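Local coordinates for GTP-binding nuclear protein GSP1 (Encephalitozoon cuniculi, PDB 4DJT) that binds GTP and GDP as a Ran-family small GTPase and is probably required for protein import into the nucleus and for RNA export, at residues R30-R35 with H49-L54; N59-N64 with H168-F173. All blocks are in the same frame, centred on the assembly; numbering follows the deposited sequence.

Contact 1: residues R30-R35 with H49-L54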
ATOM      1  N   ARG A  30      -6.908   5.393   8.106  1.00 13.56           N
ATOM      2  CA  ARG A  30      -7.110   6.774   8.499  1.00 14.87           C
ATOM      3  C   ARG A  30      -8.414   7.247   7.895  1.00 14.69           C
ATOM      4  O   ARG A  30      -8.984   6.602   7.028  1.00 14.89           O
ATOM      5  CB  ARG A  30      -5.912   7.635   8.041  1.00 16.89           C
ATOM      6  CG  ARG A  30      -4.597   7.167   8.644  1.00 18.86           C
ATOM      7  CD  ARG A  30      -3.379   7.868   8.014  1.00 22.04           C
ATOM      8  NE  ARG A  30      -2.462   8.204   9.075  1.00 26.36           N
ATOM      9  CZ  ARG A  30      -1.428   7.473   9.464  1.00 29.58           C
ATOM     10  NH1 ARG A  30      -0.688   7.886  10.492  1.00 32.67           N
ATOM     11  NH2 ARG A  30      -1.076   6.387   8.798  1.00 31.39           N
ATOM     12  N   VAL A  31      -8.905   8.374   8.360  1.00 15.29           N
ATOM     13  CA  VAL A  31     -10.215   8.812   7.926  1.00 15.30           C
ATOM     14  C   VAL A  31     -10.284   8.986   6.413  1.00 15.44           C
ATOM     15  O   VAL A  31     -11.207   8.467   5.781  1.00 15.60           O
ATOM     16  CB  VAL A  31     -10.651  10.097   8.663  1.00 16.29           C
ATOM     17  CG1 VAL A  31     -11.872  10.705   8.000  1.00 16.29           C
ATOM     18  CG2 VAL A  31     -10.880   9.795  10.146  1.00 16.35           C
ATOM     19  N   LEU A  32      -9.288   9.664   5.827  1.00 15.43           N
ATOM     20  CA  LEU A  32      -9.235   9.846   4.345  1.00 15.03           C
ATOM     21  C   LEU A  32     -10.567  10.414   3.852  1.00 15.94           C
ATOM     22  O   LEU A  32     -11.009  11.413   4.402  1.00 16.22           O
ATOM     23  CB  LEU A  32      -8.838   8.522   3.664  1.00 14.81           C
ATOM     24  CG  LEU A  32      -7.549   7.921   4.246  1.00 14.59           C
ATOM     25  CD1 LEU A  32      -7.256   6.524   3.665  1.00 14.27           C
ATOM     26  CD2 LEU A  32      -6.341   8.856   4.008  1.00 14.74           C
ATOM     27  N   ASP A  33     -11.192   9.838   2.809  1.00 15.88           N
ATOM     28  CA  ASP A  33     -12.463  10.373   2.294  1.00 16.86           C
ATOM     29  C   ASP A  33     -13.583  10.237   3.300  1.00 17.25           C
ATOM     30  O   ASP A  33     -14.601  10.917   3.160  1.00 18.87           O
ATOM     31  CB  ASP A  33     -12.908   9.688   1.001  1.00 16.99           C
ATOM     32  CG  ASP A  33     -12.043  10.027  -0.157  1.00 17.22           C
ATOM     33  OD1 ASP A  33     -11.121  10.862   0.025  1.00 17.69           O
ATOM     34  OD2 ASP A  33     -12.276   9.449  -1.238  1.00 17.10           O
ATOM     35  N   GLY A  34     -13.390   9.400   4.324  1.00 16.88           N
ATOM     36  CA  GLY A  34     -14.329   9.296   5.461  1.00 17.45           C
ATOM     37  C   GLY A  34     -14.498   7.835   5.892  1.00 17.32           C
ATOM     38  O   GLY A  34     -14.271   6.918   5.106  1.00 16.48           O
ATOM     39  N   ARG A  35     -14.874   7.618   7.145  1.00 17.71           N
ATOM     40  CA  ARG A  35     -15.143   6.240   7.609  1.00 18.34           C
ATOM     41  C   ARG A  35     -16.259   5.560   6.838  1.00 19.47           C
ATOM     42  O   ARG A  35     -16.158   4.372   6.507  1.00 19.28           O
ATOM     43  CB  ARG A  35     -15.512   6.236   9.070  1.00 18.90           C
ATOM     44  CG  ARG A  35     -14.377   6.620   9.953  1.00 19.66           C
ATOM     45  CD  ARG A  35     -14.819   6.575  11.411  1.00 20.47           C
ATOM     46  NE  ARG A  35     -13.751   7.024  12.277  1.00 21.04           N
ATOM     47  CZ  ARG A  35     -13.486   8.287  12.567  1.00 20.89           C
ATOM     48  NH1 ARG A  35     -14.210   9.281  12.061  1.00 22.50           N
ATOM     49  NH2 ARG A  35     -12.481   8.564  13.344  1.00 21.25           N
ATOM     50  N   HIS A  49     -10.398   1.369   1.328  1.00 12.16           N
ATOM     51  CA  HIS A  49     -10.243   2.756   1.830  1.00 12.64           C
ATOM     52  C   HIS A  49     -10.155   3.719   0.678  1.00 12.67           C
ATOM     53  O   HIS A  49      -9.122   3.805   0.029  1.00 12.65           O
ATOM     54  CB  HIS A  49      -8.950   2.863   2.650  1.00 12.46           C
ATOM     55  CG  HIS A  49      -8.933   2.029   3.895  1.00 12.71           C
ATOM     56  ND1 HIS A  49      -9.428   2.470   5.068  1.00 13.45           N
ATOM     57  CD2 HIS A  49      -8.399   0.762   4.147  1.00 12.28           C
ATOM     58  CE1 HIS A  49      -9.228   1.525   6.018  1.00 12.76           C
ATOM     59  NE2 HIS A  49      -8.603   0.488   5.451  1.00 12.67           N
ATOM     60  N   PRO A  50     -11.240   4.428   0.375  1.00 13.40           N
ATOM     61  CA  PRO A  50     -11.127   5.460  -0.673  1.00 14.02           C
ATOM     62  C   PRO A  50     -10.372   6.674  -0.183  1.00 13.83           C
ATOM     63  O   PRO A  50     -10.686   7.211   0.886  1.00 13.62           O
ATOM     64  CB  PRO A  50     -12.559   5.846  -0.986  1.00 14.95           C
ATOM     65  CG  PRO A  50     -13.426   5.009  -0.141  1.00 14.91           C
ATOM     66  CD  PRO A  50     -12.641   4.124   0.739  1.00 13.76           C
ATOM     67  N   VAL A  51      -9.384   7.095  -0.969  1.00 14.90           N
ATOM     68  CA  VAL A  51      -8.676   8.368  -0.732  1.00 15.27           C
ATOM     69  C   VAL A  51      -8.608   9.180  -2.055  1.00 16.17           C
ATOM     70  O   VAL A  51      -8.105   8.696  -3.085  1.00 17.17           O
ATOM     71  CB  VAL A  51      -7.288   8.171  -0.089  1.00 15.50           C
ATOM     72  CG1 VAL A  51      -6.371   7.288  -0.954  1.00 14.81           C
ATOM     73  CG2 VAL A  51      -6.640   9.517   0.198  1.00 15.84           C
ATOM     74  N   THR A  52      -9.122  10.399  -1.984  1.00 16.72           N
ATOM     75  CA  THR A  52      -9.224  11.301  -3.110  1.00 18.08           C
ATOM     76  C   THR A  52      -8.243  12.461  -2.923  1.00 18.00           C
ATOM     77  O   THR A  52      -8.154  13.068  -1.849  1.00 18.28           O
ATOM     78  CB  THR A  52     -10.636  11.876  -3.239  1.00 19.39           C
ATOM     79  OG1 THR A  52     -11.560  10.793  -3.425  1.00 20.42           O
ATOM     80  CG2 THR A  52     -10.710  12.852  -4.461  1.00 19.59           C
ATOM     81  N   PHE A  53      -7.513  12.745  -3.995  1.00 17.63           N
ATOM     82  CA  PHE A  53      -6.669  13.911  -4.092  1.00 18.20           C
ATOM     83  C   PHE A  53      -7.144  14.746  -5.278  1.00 19.76           C
ATOM     84  O   PHE A  53      -7.608  14.215  -6.281  1.00 19.76           O
ATOM     85  CB  PHE A  53      -5.213  13.491  -4.371  1.00 17.28           C
ATOM     86  CG  PHE A  53      -4.604  12.624  -3.318  1.00 16.71           C
ATOM     87  CD1 PHE A  53      -4.732  11.251  -3.381  1.00 16.44           C
ATOM     88  CD2 PHE A  53      -3.917  13.166  -2.271  1.00 17.19           C
ATOM     89  CE1 PHE A  53      -4.181  10.439  -2.415  1.00 16.15           C
ATOM     90  CE2 PHE A  53      -3.322  12.346  -1.302  1.00 17.17           C
ATOM     91  CZ  PHE A  53      -3.450  10.985  -1.394  1.00 15.97           C
ATOM     92  N   LEU A  54      -6.993  16.046  -5.161  1.00 21.51           N
ATOM     93  CA  LEU A  54      -7.164  16.949  -6.310  1.00 23.10           C
ATOM     94  C   LEU A  54      -5.780  17.297  -6.827  1.00 23.25           C
ATOM     95  O   LEU A  54      -4.860  17.606  -6.045  1.00 22.59           O
ATOM     96  CB  LEU A  54      -7.904  18.195  -5.832  1.00 25.67           C
ATOM     97  CG  LEU A  54      -8.415  19.247  -6.802  1.00 28.32           C
ATOM     98  CD1 LEU A  54      -9.308  18.652  -7.878  1.00 29.44           C
ATOM     99  CD2 LEU A  54      -9.201  20.273  -5.985  1.00 29.85           C
TER
HETATM  100  O   HOH W   1      -8.981  12.434   0.930  1.00 20.37           O
HETATM  101  O   HOH W   2     -11.948   6.291   3.230  1.00 11.90           O
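The carboxylate of Asp33 is gripped at both oxygens by Thr52: the hydroxyl OG1 donates to OD2 at 2.7 Å and the backbone N to OD1 at 2.9 Å. Both donors arrive on the syn side of their oxygen, 21° out of the carboxylate plane for the amide and 25° for the hydroxyl. The two side chains meet at about a right angle, and a short acid suits the place because one threonine offers both an amide and a hydroxyl within its reach. A water gives OD1 its second bond, the carboxylate's third, and also donates to Thr52 O. Asp33 N completes the join by donating to Pro50 O at 3.3 Å. Leu32 supplies the apolar half. Its CG is anti to the carbonyl carbon (chi1 -53°), and beyond it CD2 reaches Val51 CG2 at 3.9 Å while CD1 lies near His49 CB. The chain reverses from Val31 to Gly34, where Gly34 N bonds Val31 O; at Gly34's backbone angles a CB would jam against the preceding carbonyl oxygen. The His49 imidazole turns to Tyr194 and Lys38. This is a type II' beta turn fastened to strand 46-54, between helix 24-28, which follows the P-loop, and the predicted Switch-I.

Contact 2: residues N59-N64 with H168-F173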
ATOM      1  N   ASN A  59      -7.974  17.710 -11.690  1.00 29.05           N
ATOM      2  CA  ASN A  59      -8.513  16.357 -11.802  1.00 28.27           C
ATOM      3  C   ASN A  59      -8.707  15.766 -10.413  1.00 26.31           C
ATOM      4  O   ASN A  59      -7.900  16.012  -9.500  1.00 26.28           O
ATOM      5  CB  ASN A  59      -7.616  15.429 -12.607  1.00 29.56           C
ATOM      6  CG  ASN A  59      -7.168  16.031 -13.920  1.00 31.93           C
ATOM      7  OD1 ASN A  59      -7.906  16.031 -14.898  1.00 33.93           O
ATOM      8  ND2 ASN A  59      -5.933  16.509 -13.954  1.00 33.13           N
ATOM      9  N   VAL A  60      -9.784  15.011 -10.267  1.00 26.20           N
ATOM     10  CA  VAL A  60     -10.083  14.269  -9.045  1.00 25.91           C
ATOM     11  C   VAL A  60      -9.495  12.883  -9.230  1.00 24.12           C
ATOM     12  O   VAL A  60      -9.877  12.163 -10.162  1.00 25.29           O
ATOM     13  CB  VAL A  60     -11.603  14.103  -8.827  1.00 27.99           C
ATOM     14  CG1 VAL A  60     -11.894  13.631  -7.419  1.00 28.34           C
ATOM     15  CG2 VAL A  60     -12.342  15.387  -9.139  1.00 30.28           C
ATOM     16  N   ILE A  61      -8.588  12.501  -8.339  1.00 22.00           N
ATOM     17  CA  ILE A  61      -7.915  11.238  -8.445  1.00 20.67           C
ATOM     18  C   ILE A  61      -8.248  10.421  -7.231  1.00 19.15           C
ATOM     19  O   ILE A  61      -7.921  10.823  -6.121  1.00 19.75           O
ATOM     20  CB  ILE A  61      -6.408  11.446  -8.555  1.00 20.47           C
ATOM     21  CG1 ILE A  61      -6.126  12.148  -9.867  1.00 21.16           C
ATOM     22  CG2 ILE A  61      -5.678  10.102  -8.478  1.00 20.12           C
ATOM     23  CD1 ILE A  61      -4.682  12.585 -10.054  1.00 21.32           C
ATOM     24  N   LYS A  62      -8.949   9.316  -7.433  1.00 18.60           N
ATOM     25  CA  LYS A  62      -9.395   8.488  -6.304  1.00 18.82           C
ATOM     26  C   LYS A  62      -8.688   7.154  -6.339  1.00 17.01           C
ATOM     27  O   LYS A  62      -8.697   6.440  -7.377  1.00 17.22           O
ATOM     28  CB  LYS A  62     -10.924   8.268  -6.297  1.00 20.21           C
ATOM     29  CG  LYS A  62     -11.368   7.324  -5.160  1.00 21.11           C
ATOM     30  CD  LYS A  62     -12.876   7.075  -5.153  1.00 23.23           C
ATOM     31  CE  LYS A  62     -13.615   8.253  -4.610  1.00 24.04           C
ATOM     32  NZ  LYS A  62     -15.069   8.081  -4.862  1.00 25.75           N
ATOM     33  N   PHE A  63      -8.057   6.818  -5.216  1.00 15.44           N
ATOM     34  CA  PHE A  63      -7.481   5.495  -5.027  1.00 14.16           C
ATOM     35  C   PHE A  63      -8.405   4.682  -4.105  1.00 14.59           C
ATOM     36  O   PHE A  63      -8.743   5.107  -3.000  1.00 14.72           O
ATOM     37  CB  PHE A  63      -6.088   5.622  -4.402  1.00 13.57           C
ATOM     38  CG  PHE A  63      -5.111   6.386  -5.264  1.00 13.00           C
ATOM     39  CD1 PHE A  63      -4.456   5.756  -6.305  1.00 13.33           C
ATOM     40  CD2 PHE A  63      -4.834   7.715  -5.013  1.00 13.34           C
ATOM     41  CE1 PHE A  63      -3.510   6.431  -7.088  1.00 13.23           C
ATOM     42  CE2 PHE A  63      -3.905   8.406  -5.775  1.00 13.11           C
ATOM     43  CZ  PHE A  63      -3.247   7.778  -6.823  1.00 13.04           C
ATOM     44  N   ASN A  64      -8.778   3.496  -4.556  1.00 14.40           N
ATOM     45  CA  ASN A  64      -9.506   2.569  -3.715  1.00 13.99           C
ATOM     46  C   ASN A  64      -8.506   1.586  -3.207  1.00 13.06           C
ATOM     47  O   ASN A  64      -8.077   0.672  -3.946  1.00 12.66           O
ATOM     48  CB  ASN A  64     -10.611   1.886  -4.540  1.00 14.79           C
ATOM     49  CG  ASN A  64     -11.805   2.790  -4.754  1.00 15.41           C
ATOM     50  OD1 ASN A  64     -12.270   3.482  -3.823  1.00 14.94           O
ATOM     51  ND2 ASN A  64     -12.333   2.790  -5.989  1.00 15.61           N
ATOM     52  N   HIS A 168       3.457   9.223  -6.676  1.00 12.76           N
ATOM     53  CA  HIS A 168       4.113   8.432  -7.736  1.00 13.10           C
ATOM     54  C   HIS A 168       3.139   7.669  -8.614  1.00 12.52           C
ATOM     55  O   HIS A 168       3.227   7.698  -9.839  1.00 13.12           O
ATOM     56  CB  HIS A 168       5.115   7.447  -7.153  1.00 13.03           C
ATOM     57  CG  HIS A 168       5.927   6.734  -8.207  1.00 13.96           C
ATOM     58  ND1 HIS A 168       6.838   7.363  -8.943  1.00 15.00           N
ATOM     59  CD2 HIS A 168       5.861   5.430  -8.695  1.00 14.04           C
ATOM     60  CE1 HIS A 168       7.382   6.499  -9.822  1.00 15.45           C
ATOM     61  NE2 HIS A 168       6.780   5.327  -9.678  1.00 15.02           N
ATOM     62  N   LEU A 169       2.195   6.995  -7.980  1.00 12.65           N
ATOM     63  CA  LEU A 169       1.197   6.191  -8.688  1.00 12.63           C
ATOM     64  C   LEU A 169       0.340   7.063  -9.614  1.00 12.92           C
ATOM     65  O   LEU A 169       0.127   6.706 -10.771  1.00 13.45           O
ATOM     66  CB  LEU A 169       0.330   5.403  -7.675  1.00 12.66           C
ATOM     67  CG  LEU A 169       0.991   4.237  -6.908  1.00 12.83           C
ATOM     68  CD1 LEU A 169       0.105   3.722  -5.773  1.00 12.69           C
ATOM     69  CD2 LEU A 169       1.347   3.096  -7.872  1.00 13.36           C
ATOM     70  N   ALA A 170      -0.094   8.223  -9.138  1.00 13.11           N
ATOM     71  CA  ALA A 170      -0.853   9.189  -9.967  1.00 13.90           C
ATOM     72  C   ALA A 170      -0.071   9.646 -11.187  1.00 14.30           C
ATOM     73  O   ALA A 170      -0.629   9.737 -12.333  1.00 15.38           O
ATOM     74  CB  ALA A 170      -1.282  10.402  -9.137  1.00 13.61           C
ATOM     75  N   ARG A 171       1.232   9.877 -11.002  1.00 14.36           N
ATOM     76  CA  ARG A 171       2.106  10.213 -12.121  1.00 14.93           C
ATOM     77  C   ARG A 171       2.207   9.123 -13.180  1.00 15.74           C
ATOM     78  O   ARG A 171       2.059   9.412 -14.383  1.00 16.61           O
ATOM     79  CB  ARG A 171       3.498  10.615 -11.609  1.00 14.69           C
ATOM     80  CG  ARG A 171       3.451  11.897 -10.841  1.00 14.88           C
ATOM     81  CD  ARG A 171       4.693  12.194 -10.010  1.00 15.26           C
ATOM     82  NE  ARG A 171       4.650  13.572  -9.536  1.00 15.92           N
ATOM     83  CZ  ARG A 171       5.553  14.137  -8.732  1.00 16.91           C
ATOM     84  NH1 ARG A 171       6.606  13.444  -8.268  1.00 17.18           N
ATOM     85  NH2 ARG A 171       5.394  15.407  -8.383  1.00 17.71           N
ATOM     86  N   ILE A 172       2.398   7.879 -12.749  1.00 16.30           N
ATOM     87  CA  ILE A 172       2.422   6.730 -13.648  1.00 17.17           C
ATOM     88  C   ILE A 172       1.110   6.607 -14.432  1.00 18.15           C
ATOM     89  O   ILE A 172       1.092   6.473 -15.686  1.00 17.74           O
ATOM     90  CB  ILE A 172       2.684   5.397 -12.877  1.00 17.39           C
ATOM     91  CG1 ILE A 172       4.117   5.354 -12.262  1.00 17.32           C
ATOM     92  CG2 ILE A 172       2.458   4.207 -13.809  1.00 18.11           C
ATOM     93  CD1 ILE A 172       5.298   5.403 -13.249  1.00 17.04           C
ATOM     94  N   PHE A 173       0.003   6.638 -13.694  1.00 18.00           N
ATOM     95  CA  PHE A 173      -1.287   6.398 -14.291  1.00 19.26           C
ATOM     96  C   PHE A 173      -1.686   7.496 -15.263  1.00 19.77           C
ATOM     97  O   PHE A 173      -2.256   7.186 -16.338  1.00 21.48           O
ATOM     98  CB  PHE A 173      -2.337   6.250 -13.210  1.00 17.78           C
ATOM     99  CG  PHE A 173      -2.137   5.048 -12.305  1.00 17.11           C
ATOM    100  CD1 PHE A 173      -1.574   3.862 -12.788  1.00 17.63           C
ATOM    101  CD2 PHE A 173      -2.567   5.091 -11.001  1.00 16.50           C
ATOM    102  CE1 PHE A 173      -1.423   2.758 -11.964  1.00 17.34           C
ATOM    103  CE2 PHE A 173      -2.454   3.996 -10.184  1.00 16.05           C
ATOM    104  CZ  PHE A 173      -1.852   2.835 -10.650  1.00 16.34           C
TER
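Strand 60-64 and helix 168-173 meet in apolar helix-on-sheet packing, part of the hydrophobic core of the Ras-like alpha/beta fold, in which helix 164-174 lies against one face of the central sheet. The two axes approach to 10.4 Å at an angle of 114°, and no hydrogen bond crosses between them. Ile61 and Phe63, two residues apart on the strand, both direct their side chains at the helix, while Leu169, Ala170 and Phe173 face the strand. Ala170 suits the middle of this surface: its lone methyl lets the strand come near, with the CA atoms of Ile61 and Ala170 7.5 Å apart. Ile61 meets that methyl with its far end, CD1 lying 4.1 Å from Ala170 CB; an extended chi2 of 173° puts CD1 there. Phe63 is long enough to reach the helix backbone as well, and its ring also meets Phe166 from earlier on the same helix. Ile14 of strand 11-17 touches Phe63, Leu169 and Phe173, while Tyr12 stacks on the Phe173 ring. Phe63 CE1 lies 4.0 Å from Leu169 CB and meets Phe173 CE2 at 4.1 Å, each ring touching the other at its edge. At the Phe63 edge, CZ stands 3.9 Å from Ala170 N.

How the contacts relate
Strands 46-54 and 60-68 are antiparallel neighbours in the central sheet, and each carries one of the contacts. Val51 O and Phe63 N, 2.8 Å apart, probably share a hydrogen bond, as do Phe53 O and Ile61 N, so segment 49-54 is tied directly to the two strand residues that carry contact 2. Both contacts are largely buried, but contact 1 also includes partly exposed polar groups and bound water, and it relies on a carboxylate and backbone amides to hold a loop. Contact 2 is purely apolar and joins a helix to the sheet. Contact 1 lies nearer the nucleotide, with His49 about 9 Å from GDP by its side chain; contact 2 is remote from the annotated sites.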